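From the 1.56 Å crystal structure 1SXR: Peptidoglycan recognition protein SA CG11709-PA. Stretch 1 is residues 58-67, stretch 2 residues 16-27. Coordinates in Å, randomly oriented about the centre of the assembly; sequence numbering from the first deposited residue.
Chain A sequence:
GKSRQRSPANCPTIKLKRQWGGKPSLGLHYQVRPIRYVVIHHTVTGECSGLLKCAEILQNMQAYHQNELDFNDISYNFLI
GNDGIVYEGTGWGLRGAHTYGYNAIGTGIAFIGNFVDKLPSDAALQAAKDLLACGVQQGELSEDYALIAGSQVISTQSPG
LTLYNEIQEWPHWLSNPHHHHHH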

# COMPACT_ATOMS: atom_id res chain seq x y z
N LEU A 58 -7.76 2.69 11.23
CA LEU A 58 -7.67 3.29 9.91
C LEU A 58 -8.31 4.69 9.93
O LEU A 58 -7.83 5.60 9.25
CB LEU A 58 -8.38 2.39 8.88
CG LEU A 58 -7.65 1.07 8.65
CD1 LEU A 58 -8.60 0.10 7.90
CD2 LEU A 58 -6.32 1.28 7.88
N GLN A 59 -9.41 4.83 10.66
CA GLN A 59 -10.02 6.17 10.77
C GLN A 59 -9.05 7.21 11.32
O GLN A 59 -8.96 8.35 10.82
CB GLN A 59 -11.30 6.12 11.63
CG GLN A 59 -12.43 5.33 10.96
CD GLN A 59 -13.50 4.98 11.95
OE1 GLN A 59 -13.62 5.62 12.99
NE2 GLN A 59 -14.27 3.96 11.64
N ASN A 60 -8.33 6.84 12.37
CA ASN A 60 -7.38 7.79 12.96
C ASN A 60 -6.11 7.94 12.13
O ASN A 60 -5.51 9.03 12.07
CB ASN A 60 -7.12 7.39 14.40
CG ASN A 60 -8.33 7.65 15.27
OD1 ASN A 60 -8.90 8.74 15.23
ND2 ASN A 60 -8.74 6.64 16.02
N MET A 61 -5.69 6.86 11.46
CA MET A 61 -4.57 7.03 10.53
C MET A 61 -4.95 8.02 9.41
O MET A 61 -4.17 8.88 9.02
CB MET A 61 -4.16 5.67 9.93
CG MET A 61 -2.89 5.79 9.13
SD MET A 61 -2.39 4.23 8.39
CE MET A 61 -2.76 3.06 9.68
N GLN A 62 -6.14 7.85 8.84
CA GLN A 62 -6.64 8.81 7.87
C GLN A 62 -6.68 10.26 8.39
O GLN A 62 -6.27 11.18 7.68
CB GLN A 62 -8.02 8.37 7.34
CG GLN A 62 -8.49 9.28 6.22
CD GLN A 62 -9.89 8.96 5.79
OE1 GLN A 62 -10.78 8.78 6.63
NE2 GLN A 62 -10.09 8.90 4.49
N ALA A 63 -7.17 10.44 9.61
CA ALA A 63 -7.19 11.75 10.26
C ALA A 63 -5.79 12.32 10.38
O ALA A 63 -5.57 13.51 10.14
CB ALA A 63 -7.83 11.64 11.62
N TYR A 64 -4.84 11.51 10.81
CA TYR A 64 -3.46 11.99 10.89
C TYR A 64 -2.95 12.37 9.49
O TYR A 64 -2.38 13.44 9.28
CB TYR A 64 -2.60 10.88 11.51
CG TYR A 64 -1.14 11.19 11.60
CD1 TYR A 64 -0.66 12.27 12.31
CD2 TYR A 64 -0.22 10.34 10.99
CE1 TYR A 64 0.73 12.52 12.38
CE2 TYR A 64 1.12 10.57 11.05
CZ TYR A 64 1.60 11.65 11.74
OH TYR A 64 2.98 11.84 11.76
N HIS A 65 -3.15 11.52 8.50
CA HIS A 65 -2.66 11.84 7.17
C HIS A 65 -3.32 13.07 6.56
O HIS A 65 -2.64 13.90 5.96
CB HIS A 65 -2.87 10.64 6.26
CG HIS A 65 -1.92 9.52 6.55
ND1 HIS A 65 -1.73 8.44 5.70
CD2 HIS A 65 -1.08 9.34 7.59
CE1 HIS A 65 -0.82 7.64 6.22
NE2 HIS A 65 -0.40 8.16 7.37
N GLN A 66 -4.64 13.18 6.67
CA GLN A 66 -5.36 14.33 6.10
C GLN A 66 -5.13 15.62 6.85
O GLN A 66 -4.95 16.67 6.21
CB GLN A 66 -6.86 14.04 6.05
CG GLN A 66 -7.21 13.07 4.93
CD GLN A 66 -8.72 12.81 4.84
OE1 GLN A 66 -9.40 12.72 5.87
NE2 GLN A 66 -9.24 12.70 3.61
N ASN A 67 -5.13 15.57 8.18
CA ASN A 67 -5.18 16.81 8.97
C ASN A 67 -3.86 17.23 9.57
O ASN A 67 -3.75 18.39 10.02
CB ASN A 67 -6.23 16.67 10.06
CG ASN A 67 -7.61 16.40 9.50
OD1 ASN A 67 -7.93 16.78 8.38
ND2 ASN A 67 -8.42 15.71 10.27
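Stretch 2 (16-27) LKRQWGGKPSLG

Stretch 2 lies along one side of the helix 58-67 as a short helical turn followed by an extended segment, held by three glutamine side chains of the helix that hydrogen-bond to its backbone and anchored at one end of the contact by the packing of W20 against L58. The two segments run in the same general direction: the CA atoms of Q59 and G22 are 5.6 Å apart, and further along those of Q66 and L26 are 7.9 Å apart, so the chain stands somewhat farther from the helix at its later end. Together they bury 489 Å² of surface.

Stretch 2 begins with a short, weakly bonded helical turn at about 17-20. G21 leaves it with positive phi (83°) in a Schellman motif, in which G22 N bonds to K17 O at 2.8 Å and G21 N more weakly to R18 O at 3.2 Å. From G22 to S25 the backbone is extended, with psi between 150° and 161°, before L26 turns back to -86°/-5°.

At the turn, W20 takes the p rotamer (chi1 57°), its CA-to-CB bond pointing toward the helix. L58 CB lies over one face of the six-membered ring, 3.8 Å from its centroid and 3.5 Å from W20 CE3, a CH-pi contact. Beside it, Q59 extends its amide to the end of the turn, where Q59 NE2 donates to W20 O at 2.9 Å in an almost linear bond. The lack of a side chain at G21 matters here, since an ideal CB would fall 2.4 Å from Q59 NE2; the backbone angles of G21 call for glycine in any case.

One helical turn on, Q62 pairs with the backbone of K23 through both ends of its amide: K23 N donates to Q62 OE1 at 2.9 Å, and Q62 NE2 donates to K23 O, also at 2.9 Å. This two-point pairing resembles a rung between strands, with a side-chain amide replacing one backbone. K23 O also receives K17 NZ at 3.0 Å, which ties the helical turn to the extended segment.

Q66, a further turn along, continues the series with Q66 NE2 donating to P24 O at 3.1 Å. The same nitrogen is 3.7 Å from L26 CG, so the leucine packs beside the last of the three amides. At the margin, the end of the K23 side chain leads away from the helix, and a water accepts from both K23 NZ (3.0 Å) and N67 ND2 (3.2 Å), bridging the two stretches.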

# COMPACT_ATOMS: atom_id res chain seq x y z
N LEU A 16 -14.13 -1.40 1.21
CA LEU A 16 -14.13 -0.02 0.75
C LEU A 16 -14.22 0.98 1.89
O LEU A 16 -14.56 0.64 3.02
CB LEU A 16 -15.28 0.21 -0.22
CG LEU A 16 -15.29 -0.75 -1.41
CD1 LEU A 16 -16.55 -0.52 -2.26
CD2 LEU A 16 -14.03 -0.61 -2.25
N LYS A 17 -13.88 2.23 1.59
CA LYS A 17 -13.78 3.30 2.58
C LYS A 17 -15.02 3.33 3.51
O LYS A 17 -14.89 3.33 4.73
CB LYS A 17 -13.58 4.63 1.83
CG LYS A 17 -13.27 5.85 2.65
CD LYS A 17 -11.83 5.94 3.08
CE LYS A 17 -10.88 6.29 1.94
NZ LYS A 17 -11.27 7.55 1.20
N ARG A 18 -16.22 3.31 2.92
CA ARG A 18 -17.48 3.26 3.70
C ARG A 18 -17.55 2.10 4.69
O ARG A 18 -18.08 2.24 5.80
CB ARG A 18 -18.65 3.15 2.71
CG ARG A 18 -19.88 2.40 3.24
CD ARG A 18 -20.99 2.16 2.20
NE ARG A 18 -21.26 3.39 1.45
CZ ARG A 18 -21.94 3.46 0.31
NH1 ARG A 18 -22.45 2.37 -0.25
NH2 ARG A 18 -22.11 4.63 -0.28
N GLN A 19 -17.03 0.95 4.29
CA GLN A 19 -17.14 -0.24 5.10
C GLN A 19 -16.26 -0.17 6.33
O GLN A 19 -16.54 -0.86 7.30
CB GLN A 19 -16.79 -1.48 4.28
CG GLN A 19 -17.74 -1.74 3.13
CD GLN A 19 -17.34 -2.97 2.37
OE1 GLN A 19 -16.63 -2.90 1.38
NE2 GLN A 19 -17.80 -4.14 2.85
N TRP A 20 -15.20 0.63 6.29
CA TRP A 20 -14.41 0.86 7.51
C TRP A 20 -14.64 2.21 8.17
O TRP A 20 -13.97 2.56 9.15
CB TRP A 20 -12.91 0.55 7.35
CG TRP A 20 -12.12 1.26 6.26
CD1 TRP A 20 -11.82 0.77 5.03
CD2 TRP A 20 -11.42 2.52 6.37
NE1 TRP A 20 -11.02 1.67 4.34
CE2 TRP A 20 -10.75 2.73 5.15
CE3 TRP A 20 -11.30 3.50 7.38
CZ2 TRP A 20 -9.97 3.89 4.89
CZ3 TRP A 20 -10.52 4.66 7.12
CH2 TRP A 20 -9.88 4.83 5.89
N GLY A 21 -15.60 2.96 7.66
CA GLY A 21 -15.95 4.23 8.31
C GLY A 21 -15.06 5.39 7.91
O GLY A 21 -14.96 6.40 8.62
N GLY A 22 -14.38 5.23 6.79
CA GLY A 22 -13.43 6.25 6.33
C GLY A 22 -14.15 7.42 5.68
O GLY A 22 -15.31 7.30 5.22
N LYS A 23 -13.46 8.56 5.64
CA LYS A 23 -13.99 9.81 5.07
C LYS A 23 -13.57 9.95 3.62
O LYS A 23 -12.62 9.31 3.16
CB LYS A 23 -13.44 11.02 5.85
CG LYS A 23 -13.93 11.03 7.29
CD LYS A 23 -13.54 12.28 8.06
CE LYS A 23 -14.42 12.40 9.30
NZ LYS A 23 -13.77 13.08 10.46
N PRO A 24 -14.26 10.79 2.86
CA PRO A 24 -13.87 11.02 1.47
C PRO A 24 -12.48 11.63 1.34
O PRO A 24 -12.01 12.30 2.26
CB PRO A 24 -14.92 12.03 0.97
CG PRO A 24 -16.08 11.81 1.90
CD PRO A 24 -15.46 11.57 3.25
N SER A 25 -11.84 11.41 0.20
CA SER A 25 -10.66 12.18 -0.15
C SER A 25 -10.98 13.67 -0.20
O SER A 25 -12.12 14.09 -0.49
CB SER A 25 -10.13 11.72 -1.50
OG SER A 25 -9.10 12.59 -1.97
N LEU A 26 -9.97 14.48 0.11
CA LEU A 26 -10.08 15.93 0.02
C LEU A 26 -9.77 16.43 -1.39
O LEU A 26 -9.87 17.63 -1.66
CB LEU A 26 -9.16 16.62 1.04
CG LEU A 26 -9.52 16.26 2.48
CD1 LEU A 26 -8.45 16.71 3.43
CD2 LEU A 26 -10.88 16.86 2.86
N GLY A 27 -9.35 15.52 -2.27
CA GLY A 27 -9.04 15.92 -3.65
C GLY A 27 -8.55 14.74 -4.46
O GLY A 27 -7.52 14.15 -4.19
O HOH W 1 -11.14 14.25 9.64